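Local coordinates for protein probable sugar kinase (Clostridium perfringens, PDB 3KZH) that probably phosphorylates a sugar, as a pfkB-family kinase of the ribokinase clan, and holds beta-D-glucopyranose in a pocket, at residues A[75-78]-A[82-85]; A[280-285]-A[305-310]; A[136-141]-A[266-271]. All coordinates share one frame; numbering follows the deposited sequence.

Interaction 1. Residues A[75-78]-A[82-85]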
loop_
_atom_site.group_PDB
_atom_site.type_symbol
_atom_site.label_atom_id
_atom_site.label_comp_id
_atom_site.label_asym_id
_atom_site.label_seq_id
_atom_site.Cartn_x
_atom_site.Cartn_y
_atom_site.Cartn_z
ATOM N N VAL A 75 5.819 4.759 -7.536
ATOM C CA VAL A 75 5.854 5.079 -8.964
ATOM C C VAL A 75 4.596 5.793 -9.427
ATOM O O VAL A 75 4.689 6.820 -10.100
ATOM C CB VAL A 75 6.140 3.829 -9.853
ATOM C CG1 VAL A 75 6.255 4.228 -11.327
ATOM C CG2 VAL A 75 7.422 3.198 -9.464
ATOM N N GLU A 76 3.433 5.295 -9.001
ATOM C CA GLU A 76 2.156 5.919 -9.358
ATOM C C GLU A 76 2.010 7.326 -8.789
ATOM O O GLU A 76 1.525 8.222 -9.478
ATOM C CB GLU A 76 0.957 5.048 -8.939
ATOM C CG GLU A 76 0.606 3.926 -9.930
ATOM C CD GLU A 76 0.390 4.422 -11.367
ATOM O OE1 GLU A 76 -0.471 5.309 -11.586
ATOM O OE2 GLU A 76 1.101 3.934 -12.271
ATOM N N HIS A 77 2.510 7.533 -7.566
ATOM C CA HIS A 77 2.458 8.850 -6.925
ATOM C C HIS A 77 3.405 9.822 -7.642
ATOM O O HIS A 77 3.076 10.989 -7.812
ATOM C CB HIS A 77 2.810 8.739 -5.440
ATOM C CG HIS A 77 2.665 10.023 -4.681
ATOM N ND1 HIS A 77 1.438 10.574 -4.377
ATOM C CD2 HIS A 77 3.590 10.854 -4.149
ATOM C CE1 HIS A 77 1.617 11.688 -3.688
ATOM N NE2 HIS A 77 2.913 11.879 -3.538
ATOM N N SER A 78 4.529 9.291 -8.131
ATOM C CA SER A 78 5.519 10.072 -8.866
ATOM C C SER A 78 5.021 10.554 -10.221
ATOM O O SER A 78 5.376 11.648 -10.654
ATOM C CB SER A 78 6.842 9.302 -8.992
ATOM O OG SER A 78 6.784 8.200 -9.875
ATOM N N GLY A 82 4.732 14.348 -10.551
ATOM C CA GLY A 82 5.645 14.805 -11.582
ATOM C C GLY A 82 7.126 14.684 -11.324
ATOM O O GLY A 82 7.899 15.380 -11.983
ATOM N N TYR A 83 7.525 13.886 -10.334
ATOM C CA TYR A 83 8.949 13.673 -10.073
ATOM C C TYR A 83 9.311 12.355 -10.763
ATOM O O TYR A 83 8.795 11.289 -10.425
ATOM C CB TYR A 83 9.324 13.754 -8.570
ATOM C CG TYR A 83 8.577 12.875 -7.580
ATOM C CD1 TYR A 83 9.180 11.723 -7.050
ATOM C CD2 TYR A 83 7.286 13.216 -7.122
ATOM C CE1 TYR A 83 8.523 10.915 -6.087
ATOM C CE2 TYR A 83 6.612 12.411 -6.146
ATOM C CZ TYR A 83 7.245 11.258 -5.645
ATOM O OH TYR A 83 6.586 10.415 -4.771
ATOM N N HIS A 84 10.100 12.488 -11.828
ATOM C CA HIS A 84 10.523 11.381 -12.692
ATOM C C HIS A 84 11.512 10.406 -12.071
ATOM O O HIS A 84 12.669 10.727 -11.819
ATOM C CB HIS A 84 11.029 11.958 -14.009
ATOM C CG HIS A 84 10.106 12.985 -14.593
ATOM N ND1 HIS A 84 8.855 12.665 -15.086
ATOM C CD2 HIS A 84 10.213 14.331 -14.688
ATOM C CE1 HIS A 84 8.235 13.773 -15.453
ATOM N NE2 HIS A 84 9.035 14.796 -15.224
HETATM N N MSE A 85 11.029 9.188 -11.870
HETATM C CA MSE A 85 11.799 8.124 -11.243
HETATM C C MSE A 85 12.306 7.048 -12.197
HETATM O O MSE A 85 12.757 5.993 -11.747
HETATM C CB MSE A 85 10.958 7.478 -10.131
HETATM C CG MSE A 85 10.614 8.381 -8.975
HETATM SE SE MSE A 85 9.647 7.373 -7.653
HETATM C CE MSE A 85 11.144 6.439 -6.893
HETATM O O HOH W 1 8.008 8.370 -12.097
HETATM O O HOH W 2 6.748 10.832 -13.329
#
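The carbonyl oxygen of S78 is gripped by three groups at the end of helix 69-81. G82 N donates at 2.8 Å to S78 O, from above the carbonyl plane, 38° out of it; Y83 N adds a weak bond to S78 O, and a water donates a third, at 3.1 Å. G82, the first residue to leave the helix, has positive phi and swings the chain round so that Y83 turns back over S78. The Y83 ring then lies over S78, whose CB sits 3.8 Å from the ring centroid in a CH-pi contact. Selenium of M85 meets the same carbon, SE to S78 CB being 3.7 Å. With chi1 at 71°, S78 OG stands between its own backbone N and carbonyl carbon; there it donates to V75 O and accepts from a second water, which in turn takes the N-H of M85. At the far end of the tyrosine, Y83 OH lies 3.1 Å from H77 CD2, at the edge of the imidazole and in its plane, while the two side chains cross obliquely. R46 NE and E50 OE1 reach Y83 OH and H77 NE2 respectively, both by weak bonds. Helix 69-81 carries the chain from strand 59-62 to its parallel neighbour 83-84, the beta-alpha-beta crossover at one border of the main sheet of this ribokinase-type fold.

Interaction 2. Residues A[280-285]-A[305-310]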
loop_
_atom_site.group_PDB
_atom_site.type_symbol
_atom_site.label_atom_id
_atom_site.label_comp_id
_atom_site.label_asym_id
_atom_site.label_seq_id
_atom_site.Cartn_x
_atom_site.Cartn_y
_atom_site.Cartn_z
ATOM N N ALA A 280 12.068 29.670 -0.563
ATOM C CA ALA A 280 12.343 28.421 0.140
ATOM C C ALA A 280 11.830 28.424 1.583
ATOM O O ALA A 280 11.406 27.392 2.093
ATOM C CB ALA A 280 13.827 28.137 0.109
HETATM N N MSE A 281 11.847 29.593 2.222
HETATM C CA MSE A 281 11.371 29.734 3.590
HETATM C C MSE A 281 9.855 29.685 3.639
HETATM O O MSE A 281 9.289 29.117 4.578
HETATM C CB MSE A 281 11.882 31.019 4.208
HETATM C CG MSE A 281 12.312 30.856 5.653
HETATM SE SE MSE A 281 13.063 32.471 6.391
HETATM C CE MSE A 281 13.981 33.092 4.885
ATOM N N THR A 282 9.211 30.246 2.604
ATOM C CA THR A 282 7.740 30.235 2.466
ATOM C C THR A 282 7.261 28.778 2.340
ATOM O O THR A 282 6.256 28.407 2.936
ATOM C CB THR A 282 7.263 31.081 1.240
ATOM O OG1 THR A 282 7.600 32.457 1.460
ATOM C CG2 THR A 282 5.759 30.970 1.031
HETATM N N MSE A 283 8.037 27.966 1.610
HETATM C CA MSE A 283 7.779 26.527 1.403
HETATM C C MSE A 283 7.944 25.775 2.719
HETATM O O MSE A 283 7.167 24.858 3.030
HETATM C CB MSE A 283 8.742 25.933 0.370
HETATM C CG MSE A 283 8.510 26.411 -1.028
HETATM SE SE MSE A 283 9.424 25.355 -2.380
HETATM C CE MSE A 283 8.757 23.632 -1.803
ATOM N N SER A 284 8.964 26.169 3.485
ATOM C CA SER A 284 9.237 25.565 4.783
ATOM C C SER A 284 8.132 25.946 5.764
ATOM O O SER A 284 7.661 25.090 6.499
ATOM C CB SER A 284 10.609 26.003 5.307
ATOM O OG SER A 284 10.932 25.337 6.513
ATOM N N ASN A 285 7.658 27.195 5.683
ATOM C CA ASN A 285 6.587 27.715 6.542
ATOM C C ASN A 285 5.246 27.028 6.301
ATOM O O ASN A 285 4.505 26.802 7.247
ATOM C CB ASN A 285 6.401 29.237 6.374
ATOM C CG ASN A 285 7.546 30.062 6.956
ATOM O OD1 ASN A 285 8.269 29.634 7.871
ATOM N ND2 ASN A 285 7.696 31.279 6.436
ATOM N N ALA A 305 1.503 33.067 -3.325
ATOM C CA ALA A 305 0.411 33.783 -2.648
ATOM C C ALA A 305 0.753 34.052 -1.183
ATOM O O ALA A 305 0.415 35.115 -0.660
ATOM C CB ALA A 305 -0.899 32.994 -2.744
ATOM N N LYS A 306 1.437 33.098 -0.541
ATOM C CA LYS A 306 1.848 33.240 0.858
ATOM C C LYS A 306 3.085 34.131 0.982
ATOM O O LYS A 306 3.244 34.812 1.986
ATOM C CB LYS A 306 2.098 31.881 1.519
ATOM C CG LYS A 306 1.954 31.911 3.048
ATOM C CD LYS A 306 2.974 31.036 3.751
ATOM C CE LYS A 306 2.850 31.118 5.260
ATOM N NZ LYS A 306 1.547 30.596 5.741
ATOM N N LEU A 307 3.927 34.141 -0.055
ATOM C CA LEU A 307 5.143 34.964 -0.108
ATOM C C LEU A 307 4.796 36.462 -0.161
ATOM O O LEU A 307 5.484 37.280 0.449
ATOM C CB LEU A 307 5.993 34.565 -1.336
ATOM C CG LEU A 307 7.197 35.405 -1.805
ATOM C CD1 LEU A 307 8.329 35.289 -0.821
ATOM C CD2 LEU A 307 7.653 34.977 -3.187
ATOM N N GLU A 308 3.714 36.795 -0.873
ATOM C CA GLU A 308 3.241 38.181 -1.023
ATOM C C GLU A 308 2.654 38.702 0.291
ATOM O O GLU A 308 2.917 39.833 0.689
ATOM C CB GLU A 308 2.181 38.274 -2.136
ATOM C CG GLU A 308 1.874 39.709 -2.615
ATOM C CD GLU A 308 0.632 39.808 -3.502
ATOM O OE1 GLU A 308 0.683 39.367 -4.676
ATOM O OE2 GLU A 308 -0.394 40.342 -3.027
ATOM N N LYS A 309 1.922 37.822 0.977
ATOM C CA LYS A 309 1.253 38.085 2.251
ATOM C C LYS A 309 2.141 38.045 3.498
ATOM O O LYS A 309 1.657 38.304 4.606
ATOM C CB LYS A 309 0.087 37.093 2.414
ATOM C CG LYS A 309 -1.233 37.590 1.827
ATOM C CD LYS A 309 -2.075 36.531 1.093
ATOM C CE LYS A 309 -2.784 35.539 2.008
ATOM N NZ LYS A 309 -1.949 34.341 2.316
ATOM N N THR A 310 3.433 37.757 3.323
ATOM C CA THR A 310 4.364 37.657 4.455
ATOM C C THR A 310 5.182 38.919 4.746
ATOM O O THR A 310 5.685 39.584 3.837
ATOM C CB THR A 310 5.321 36.408 4.295
ATOM O OG1 THR A 310 4.539 35.211 4.191
ATOM C CG2 THR A 310 6.257 36.237 5.498
HETATM O O HOH W 3 6.431 33.203 3.698
#
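T282 faces the last helix of the chain with both branches of its side chain, the methyl mainly against K306 and the hydroxyl against L307. The methyl, anti to the backbone N, slides past K306 in the opposite sense: T282 CG2 lies 3.8 Å from K306 CB, equally close to the backbone N of L307, and 3.9 Å from K306 CD. The hydroxyl branch, chi1 -65°, sits beside the T282 backbone N and abuts CA, CB and CD1 of L307, with T282 OG1 3.7 Å from L307 CD1; here the two side chains cross at about a right angle. This is a close approach of main chains as well, T282 CA and L307 CA being 6.0 Å apart. The polar needs of OG1 are met by other means: it bonds to K278 O one turn back in its own helix, and it receives a hydrogen bond from a water, 2.6 Å between that oxygen and T282 OG1. The same water donates to T310 OG1 at 2.8 Å, and so bridges the two segments where no direct hydrogen bond does. T310 OG1 spends its own proton on K306 O, at 2.6 Å, tying the residues that follow helix 300-308 back onto its final turn. In the fold, that helix and helix 273-288 lie near the C-terminal edge of the main sheet, and W312 of the outermost strand 312-317 touches both T282 and L307. One turn after T282, N285 brings only its CB to the contact. K306 lays its CE 4.2 Å from N285 CB, a loose apolar touch made by that methylene alone. A244 of strand 239-244 also touches N285 and T310.

Interaction 3. Residues A[136-141]-A[266-271]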
loop_
_atom_site.group_PDB
_atom_site.type_symbol
_atom_site.label_atom_id
_atom_site.label_comp_id
_atom_site.label_asym_id
_atom_site.label_seq_id
_atom_site.Cartn_x
_atom_site.Cartn_y
_atom_site.Cartn_z
ATOM N N ASN A 136 24.894 15.471 -16.577
ATOM C CA ASN A 136 24.058 16.485 -17.224
ATOM C C ASN A 136 23.051 17.159 -16.284
ATOM O O ASN A 136 22.229 17.966 -16.727
ATOM C CB ASN A 136 23.352 15.909 -18.459
ATOM C CG ASN A 136 24.327 15.446 -19.527
ATOM O OD1 ASN A 136 24.512 14.246 -19.729
ATOM N ND2 ASN A 136 24.972 16.394 -20.200
ATOM N N ALA A 137 23.116 16.821 -14.995
ATOM C CA ALA A 137 22.247 17.413 -13.982
ATOM C C ALA A 137 22.835 18.751 -13.575
ATOM O O ALA A 137 24.041 18.844 -13.336
ATOM C CB ALA A 137 22.142 16.502 -12.777
ATOM N N GLU A 138 22.003 19.791 -13.525
ATOM C CA GLU A 138 22.493 21.123 -13.148
ATOM C C GLU A 138 22.891 21.120 -11.676
ATOM O O GLU A 138 23.942 21.649 -11.310
ATOM C CB GLU A 138 21.449 22.212 -13.408
ATOM C CG GLU A 138 20.761 22.179 -14.762
ATOM C CD GLU A 138 21.658 22.594 -15.920
ATOM O OE1 GLU A 138 22.425 23.575 -15.772
ATOM O OE2 GLU A 138 21.577 21.948 -16.989
ATOM N N TYR A 139 22.022 20.547 -10.840
ATOM C CA TYR A 139 22.279 20.414 -9.407
ATOM C C TYR A 139 21.903 18.994 -8.994
ATOM O O TYR A 139 21.080 18.349 -9.657
ATOM C CB TYR A 139 21.526 21.477 -8.566
ATOM C CG TYR A 139 21.971 22.918 -8.803
ATOM C CD1 TYR A 139 22.965 23.513 -8.023
ATOM C CD2 TYR A 139 21.459 23.660 -9.871
ATOM C CE1 TYR A 139 23.441 24.828 -8.330
ATOM C CE2 TYR A 139 21.912 24.939 -10.190
ATOM C CZ TYR A 139 22.901 25.521 -9.421
ATOM O OH TYR A 139 23.348 26.777 -9.759
ATOM N N THR A 140 22.586 18.468 -7.977
ATOM C CA THR A 140 22.303 17.121 -7.486
ATOM C C THR A 140 22.220 17.097 -5.955
ATOM O O THR A 140 23.189 17.397 -5.259
ATOM C CB THR A 140 23.296 16.045 -8.055
ATOM O OG1 THR A 140 23.185 15.996 -9.482
ATOM C CG2 THR A 140 22.976 14.649 -7.519
ATOM N N VAL A 141 21.037 16.745 -5.451
ATOM C CA VAL A 141 20.758 16.695 -4.014
ATOM C C VAL A 141 21.092 15.333 -3.425
ATOM O O VAL A 141 20.765 14.283 -3.986
ATOM C CB VAL A 141 19.260 17.055 -3.711
ATOM C CG1 VAL A 141 18.923 16.898 -2.220
ATOM C CG2 VAL A 141 18.959 18.472 -4.163
ATOM N N GLY A 266 14.901 28.086 -6.747
ATOM C CA GLY A 266 15.640 29.334 -6.871
ATOM C C GLY A 266 16.819 29.295 -7.822
ATOM O O GLY A 266 16.995 30.202 -8.635
ATOM N N TYR A 267 17.591 28.211 -7.735
ATOM C CA TYR A 267 18.759 27.969 -8.580
ATOM C C TYR A 267 18.385 27.791 -10.052
ATOM O O TYR A 267 19.004 28.386 -10.929
ATOM C CB TYR A 267 19.491 26.705 -8.108
ATOM C CG TYR A 267 20.264 26.812 -6.807
ATOM C CD1 TYR A 267 20.467 28.060 -6.179
ATOM C CD2 TYR A 267 20.816 25.663 -6.197
ATOM C CE1 TYR A 267 21.193 28.171 -4.988
ATOM C CE2 TYR A 267 21.566 25.762 -4.985
ATOM C CZ TYR A 267 21.742 27.026 -4.395
ATOM O OH TYR A 267 22.445 27.179 -3.230
HETATM N N MSE A 268 17.322 27.025 -10.293
HETATM C CA MSE A 268 16.826 26.721 -11.634
HETATM C C MSE A 268 16.249 27.959 -12.339
HETATM O O MSE A 268 16.395 28.118 -13.554
HETATM C CB MSE A 268 15.808 25.562 -11.571
HETATM C CG MSE A 268 16.360 24.240 -10.996
HETATM SE SE MSE A 268 17.620 23.462 -12.215
HETATM C CE MSE A 268 18.809 22.515 -11.162
ATOM N N ASN A 269 15.709 28.883 -11.549
ATOM C CA ASN A 269 15.138 30.122 -12.076
ATOM C C ASN A 269 16.076 31.331 -11.986
ATOM O O ASN A 269 15.654 32.465 -12.241
ATOM C CB ASN A 269 13.781 30.412 -11.419
ATOM C CG ASN A 269 12.745 29.360 -11.759
ATOM O OD1 ASN A 269 12.312 29.255 -12.909
ATOM N ND2 ASN A 269 12.380 28.546 -10.780
ATOM N N LYS A 270 17.354 31.065 -11.682
ATOM C CA LYS A 270 18.439 32.070 -11.549
ATOM C C LYS A 270 18.119 33.326 -10.716
ATOM O O LYS A 270 18.600 34.421 -11.012
ATOM C CB LYS A 270 18.988 32.490 -12.930
ATOM C CG LYS A 270 19.721 31.406 -13.705
ATOM C CD LYS A 270 18.813 30.786 -14.758
ATOM C CE LYS A 270 19.523 29.709 -15.566
ATOM N NZ LYS A 270 20.623 30.259 -16.400
HETATM N N MSE A 271 17.326 33.143 -9.662
HETATM C CA MSE A 271 16.895 34.219 -8.762
HETATM C C MSE A 271 17.993 34.710 -7.810
HETATM O O MSE A 271 18.924 33.963 -7.516
HETATM C CB MSE A 271 15.713 33.727 -7.896
HETATM C CG MSE A 271 14.334 33.663 -8.584
HETATM SE SE MSE A 271 13.113 32.420 -7.700
HETATM C CE MSE A 271 13.029 33.220 -5.973
HETATM O O HOH W 4 21.437 28.332 -11.899
#
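Y139 rises from strand 139-143 to lie against Y267 and M268 at the end of helix 255-268. From CB, its CG stands beside the backbone N and anti to the carbonyl carbon (chi1 -65°), which carries the ring toward the helix, CG itself coming within 4.0 Å of Y267 CD2. That same Y267 CD2 lies over one face of the ring, offset toward the rim, 3.5 Å from Y139 CE1 and as close to CD1. Y267 CB stands over the face too, a CH-pi partner 3.6 Å from Y139 CE2. The two tyrosine planes meet obliquely, at 32°. The selenomethionine methyl of M268 is modelled at the ring edge and beside E138 CB, but too close to the ring to be trusted, so both touches are approximate. At the tip, Y139 OH is 3.3 Å from a water, which donates to Y267 O at 2.6 Å. H184 packs edge-to-face on Y139, and Y267 OH bonds to T185 OG1. A Schellman motif with K270 at C-prime ends the helix just beyond. With no direct hydrogen bond between the segments, strand and helix are held here chiefly by the tyrosine pair and its CH-pi contact, with one water close to polar atoms of both.

Overall arrangement
Interactions 1 and 3 both reach the main sheet, through strands 83-84 and 139-143, which are separated there by 59-62 and 9-12; their centres are 19 Å apart and their nearest atoms about 11 Å. Interactions 2 and 3 are neighbours through consecutive helices, 255-268 and 273-288, with nearest atoms about 6 Å apart. Interaction 1 stays farther from interaction 2, 25 Å between centres. The glucopyranose pocket, lined by D166, K187, N189 and G256 among others, lies apart from interactions 2 and 3: the side chains of N285 and Y267 are about 11 and 12 Å from the sugar. G256 sits on the helix that ends in interaction 3.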